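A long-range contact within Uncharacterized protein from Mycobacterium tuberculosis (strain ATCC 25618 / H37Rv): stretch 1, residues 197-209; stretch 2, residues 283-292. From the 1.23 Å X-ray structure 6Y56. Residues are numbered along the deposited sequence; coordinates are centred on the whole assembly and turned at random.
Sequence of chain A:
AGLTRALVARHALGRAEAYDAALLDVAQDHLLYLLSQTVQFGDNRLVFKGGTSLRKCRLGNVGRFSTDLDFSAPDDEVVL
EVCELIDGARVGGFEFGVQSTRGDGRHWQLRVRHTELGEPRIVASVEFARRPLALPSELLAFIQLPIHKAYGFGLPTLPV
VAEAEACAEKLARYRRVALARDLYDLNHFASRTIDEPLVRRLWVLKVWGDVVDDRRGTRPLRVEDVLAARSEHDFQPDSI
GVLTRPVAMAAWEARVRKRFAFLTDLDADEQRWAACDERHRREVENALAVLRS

Stretch 1 197-209: PLVRRLWVLKVWG
Stretch 2 (283-292) EVENALAVLR

Two α-helices from distant parts of one chain pack through a narrow, almost wholly apolar seam, with a leucine knob at its centre and one water-mediated polar link at its side. Residues 197-209 and 283-292 are helical throughout, with phi/psi near -65/-42; toward its end the second helix loosens, Leu-291 lying at -84/-22 and Leu-291 N making a weak 3.0 Å hydrogen bond to Leu-288 O. The axes run at 138° between N-to-C directions, closer to antiparallel than parallel, and approach to 10.7 Å. The register pairs Leu-205 with Val-284, CA to CA 6.6 Å, and Leu-198 with Leu-291, CA to CA 9.1 Å, so the helices diverge toward the Leu-198 end.

The first helix uses positions 198, 201, 202, 205 and 208, the second 284, 287, 288 and 291: the three- and four-residue steps that keep one side of a helix facing its partner. Together they bury 429 Å².

Leu-205 (m, t) points toward the partner and sits among Val-284, Ala-287, Leu-288 and Leu-291. Its CD2 lies 3.9 Å from Val-284 CG1 and 3.9 Å from Ala-287 CB, while its CD1 lies 3.8 Å from Leu-288 CD2. The lone methyl of Ala-287 takes up little room in this hole. Leu-288 (m, t) leaves its backbone sideways, yet its end bends in to meet the knob.

At the close end, Val-284 (t) points toward the first helix and sets CG2 squarely over the indole of Trp-208 (t, chi2 99°). Val-284 CG2 is 3.7 Å from the centroid of the Trp-208 five-membered ring, on the ring normal, a CH-pi contact that a compact branched side chain fits well.

At the wider end, three leucines meet. Leu-291 (m, t) points toward the first helix, its CD1 3.5 Å from Leu-202 CD2 and its CD2 3.9 Å from Leu-198 CD1. Leu-202 (m, t) and Leu-198 (t, p) both start sideways and bring their ends nearer.

No direct hydrogen bond crosses the interface. Instead Arg-201 (t, p, p, chi4 101°) points toward the second helix, and its NH2 donates to a water at 2.8 Å, which in turn donates to Ala-287 O, 2.8 Å from the water oxygen. Arg-201 NH2 also comes within 4.2 Å of Ala-287 CB. The rule is economical: leucines fill, valine and alanine line the hole around the knob, and a long arginine reaches a backbone carbonyl through water.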

# COMPACT_ATOMS: atom_id res chain seq x y z
N PRO A 197 -14.71 -14.13 5.49
CA PRO A 197 -14.98 -13.78 6.89
C PRO A 197 -13.82 -13.05 7.54
O PRO A 197 -14.03 -12.16 8.38
CB PRO A 197 -15.24 -15.14 7.56
CG PRO A 197 -15.60 -16.06 6.43
CD PRO A 197 -14.78 -15.59 5.28
N LEU A 198 -12.59 -13.40 7.18
CA LEU A 198 -11.43 -12.75 7.77
C LEU A 198 -11.26 -11.32 7.27
O LEU A 198 -11.01 -10.41 8.07
CB LEU A 198 -10.19 -13.59 7.46
CG LEU A 198 -8.86 -13.00 7.93
CD1 LEU A 198 -8.79 -12.82 9.44
CD2 LEU A 198 -7.75 -13.93 7.46
N VAL A 199 -11.44 -11.11 5.96
CA VAL A 199 -11.37 -9.75 5.41
C VAL A 199 -12.45 -8.87 6.03
O VAL A 199 -12.19 -7.73 6.43
CB VAL A 199 -11.45 -9.78 3.87
CG1 VAL A 199 -11.65 -8.36 3.34
CG2 VAL A 199 -10.17 -10.34 3.30
N ARG A 200 -13.67 -9.40 6.16
CA ARG A 200 -14.75 -8.60 6.72
C ARG A 200 -14.49 -8.26 8.18
O ARG A 200 -14.70 -7.12 8.61
CB ARG A 200 -16.06 -9.37 6.57
CG ARG A 200 -17.29 -8.68 7.15
CD ARG A 200 -18.57 -9.46 6.86
NE ARG A 200 -18.49 -10.82 7.38
CZ ARG A 200 -18.70 -11.93 6.68
NH1 ARG A 200 -19.06 -11.89 5.40
NH2 ARG A 200 -18.57 -13.10 7.28
N ARG A 201 -14.03 -9.25 8.97
CA ARG A 201 -13.71 -9.02 10.37
C ARG A 201 -12.60 -7.99 10.51
O ARG A 201 -12.73 -7.02 11.28
CB ARG A 201 -13.33 -10.35 11.04
CG ARG A 201 -12.77 -10.24 12.46
CD ARG A 201 -13.75 -9.57 13.41
NE ARG A 201 -15.03 -10.27 13.49
CZ ARG A 201 -15.38 -11.09 14.48
NH1 ARG A 201 -16.59 -11.64 14.48
NH2 ARG A 201 -14.54 -11.34 15.48
N LEU A 202 -11.52 -8.15 9.75
CA LEU A 202 -10.41 -7.21 9.82
C LEU A 202 -10.83 -5.82 9.39
O LEU A 202 -10.37 -4.83 9.96
CB LEU A 202 -9.25 -7.71 8.96
CG LEU A 202 -8.43 -8.85 9.54
CD1 LEU A 202 -7.47 -9.36 8.49
CD2 LEU A 202 -7.68 -8.35 10.76
N TRP A 203 -11.69 -5.72 8.36
CA TRP A 203 -12.18 -4.42 7.90
C TRP A 203 -12.86 -3.67 9.04
O TRP A 203 -12.56 -2.50 9.31
CB TRP A 203 -13.14 -4.62 6.73
CG TRP A 203 -13.84 -3.39 6.24
CD1 TRP A 203 -13.26 -2.24 5.81
CD2 TRP A 203 -15.25 -3.20 6.13
NE1 TRP A 203 -14.23 -1.35 5.42
CE2 TRP A 203 -15.46 -1.91 5.61
CE3 TRP A 203 -16.35 -4.00 6.42
CZ2 TRP A 203 -16.74 -1.40 5.37
CZ3 TRP A 203 -17.61 -3.50 6.18
CH2 TRP A 203 -17.80 -2.20 5.66
N VAL A 204 -13.77 -4.34 9.74
CA VAL A 204 -14.48 -3.69 10.84
C VAL A 204 -13.50 -3.25 11.92
O VAL A 204 -13.60 -2.14 12.46
CB VAL A 204 -15.57 -4.61 11.41
CG1 VAL A 204 -16.20 -4.00 12.67
CG2 VAL A 204 -16.62 -4.87 10.35
N LEU A 205 -12.53 -4.11 12.26
CA LEU A 205 -11.57 -3.78 13.32
C LEU A 205 -10.65 -2.64 12.89
O LEU A 205 -10.29 -1.80 13.71
CB LEU A 205 -10.76 -5.02 13.71
CG LEU A 205 -11.59 -6.18 14.26
CD1 LEU A 205 -10.74 -7.42 14.48
CD2 LEU A 205 -12.30 -5.82 15.56
N LYS A 206 -10.28 -2.59 11.61
CA LYS A 206 -9.44 -1.50 11.13
C LYS A 206 -10.19 -0.18 11.17
O LYS A 206 -9.64 0.83 11.62
CB LYS A 206 -8.96 -1.77 9.70
CG LYS A 206 -7.98 -2.92 9.56
CD LYS A 206 -6.55 -2.53 9.91
CE LYS A 206 -5.62 -3.73 9.72
NZ LYS A 206 -4.21 -3.33 9.92
N VAL A 207 -11.44 -0.18 10.71
CA VAL A 207 -12.23 1.05 10.74
C VAL A 207 -12.45 1.52 12.18
O VAL A 207 -12.38 2.72 12.47
CB VAL A 207 -13.56 0.87 9.99
CG1 VAL A 207 -14.44 2.11 10.20
CG2 VAL A 207 -13.32 0.63 8.51
N TRP A 208 -12.69 0.58 13.10
CA TRP A 208 -12.85 0.97 14.50
C TRP A 208 -11.64 1.76 14.98
O TRP A 208 -11.77 2.84 15.57
CB TRP A 208 -13.05 -0.28 15.37
CG TRP A 208 -13.47 0.03 16.80
CD1 TRP A 208 -14.74 -0.01 17.30
CD2 TRP A 208 -12.62 0.42 17.89
NE1 TRP A 208 -14.73 0.34 18.64
CE2 TRP A 208 -13.44 0.60 19.02
CE3 TRP A 208 -11.24 0.63 18.02
CZ2 TRP A 208 -12.93 0.98 20.26
CZ3 TRP A 208 -10.73 1.01 19.25
CH2 TRP A 208 -11.58 1.19 20.35
N GLY A 209 -10.44 1.26 14.71
CA GLY A 209 -9.25 1.99 15.11
C GLY A 209 -9.08 3.31 14.37
O GLY A 209 -8.68 4.32 14.96
N GLU A 283 -13.28 -5.42 23.78
CA GLU A 283 -13.78 -6.43 22.84
C GLU A 283 -12.99 -6.41 21.54
O GLU A 283 -12.68 -7.47 20.97
CB GLU A 283 -15.26 -6.19 22.55
CG GLU A 283 -16.14 -6.26 23.79
CD GLU A 283 -17.61 -6.01 23.49
OE1 GLU A 283 -17.99 -5.95 22.31
OE2 GLU A 283 -18.39 -5.90 24.46
N VAL A 284 -12.66 -5.21 21.05
CA VAL A 284 -11.90 -5.08 19.82
C VAL A 284 -10.48 -5.60 20.01
O VAL A 284 -9.94 -6.32 19.16
CB VAL A 284 -11.95 -3.62 19.33
CG1 VAL A 284 -10.92 -3.35 18.24
CG2 VAL A 284 -13.36 -3.27 18.85
N GLU A 285 -9.85 -5.27 21.14
CA GLU A 285 -8.53 -5.81 21.44
C GLU A 285 -8.56 -7.33 21.49
O GLU A 285 -7.66 -7.99 20.97
CB GLU A 285 -8.03 -5.25 22.77
CG GLU A 285 -7.76 -3.75 22.74
CD GLU A 285 -7.35 -3.19 24.09
OE1 GLU A 285 -7.55 -3.87 25.12
OE2 GLU A 285 -6.83 -2.06 24.12
N ASN A 286 -9.60 -7.89 22.11
CA ASN A 286 -9.72 -9.35 22.17
C ASN A 286 -9.94 -9.95 20.79
O ASN A 286 -9.39 -11.02 20.48
CB ASN A 286 -10.86 -9.75 23.11
CG ASN A 286 -10.50 -9.61 24.58
OD1 ASN A 286 -9.33 -9.50 24.94
ND2 ASN A 286 -11.50 -9.63 25.44
N ALA A 287 -10.74 -9.29 19.95
CA ALA A 287 -10.97 -9.79 18.59
C ALA A 287 -9.68 -9.76 17.78
O ALA A 287 -9.43 -10.67 16.97
CB ALA A 287 -12.05 -8.95 17.91
N LEU A 288 -8.85 -8.74 17.98
CA LEU A 288 -7.54 -8.73 17.33
C LEU A 288 -6.64 -9.81 17.91
O LEU A 288 -5.90 -10.47 17.17
CB LEU A 288 -6.90 -7.35 17.45
CG LEU A 288 -7.51 -6.25 16.58
CD1 LEU A 288 -7.09 -4.88 17.10
CD2 LEU A 288 -7.12 -6.39 15.11
N ALA A 289 -6.71 -10.03 19.23
CA ALA A 289 -5.85 -11.02 19.87
C ALA A 289 -6.12 -12.43 19.35
O ALA A 289 -5.18 -13.22 19.16
CB ALA A 289 -6.00 -10.96 21.39
N VAL A 290 -7.39 -12.77 19.11
CA VAL A 290 -7.67 -14.12 18.62
C VAL A 290 -7.04 -14.35 17.25
O VAL A 290 -6.74 -15.49 16.88
CB VAL A 290 -9.18 -14.45 18.61
CG1 VAL A 290 -9.86 -14.03 19.90
CG2 VAL A 290 -9.87 -13.82 17.44
N LEU A 291 -6.82 -13.28 16.47
CA LEU A 291 -6.22 -13.41 15.15
C LEU A 291 -4.70 -13.44 15.19
O LEU A 291 -4.08 -13.93 14.24
CB LEU A 291 -6.65 -12.25 14.26
CG LEU A 291 -8.14 -12.06 14.03
CD1 LEU A 291 -8.37 -10.78 13.24
CD2 LEU A 291 -8.74 -13.25 13.30
N ARG A 292 -4.07 -12.93 16.25
CA ARG A 292 -2.62 -12.99 16.34
C ARG A 292 -2.14 -14.43 16.45
O ARG A 292 -1.22 -14.85 15.73
CB ARG A 292 -2.14 -12.17 17.55
CG ARG A 292 -1.96 -10.70 17.27
CD ARG A 292 -1.09 -10.04 18.32
NE ARG A 292 -1.52 -10.37 19.68
CZ ARG A 292 -2.40 -9.67 20.38
NH1 ARG A 292 -2.96 -8.58 19.86
NH2 ARG A 292 -2.73 -10.05 21.61
O HOH W 1 -11.72 -11.69 15.68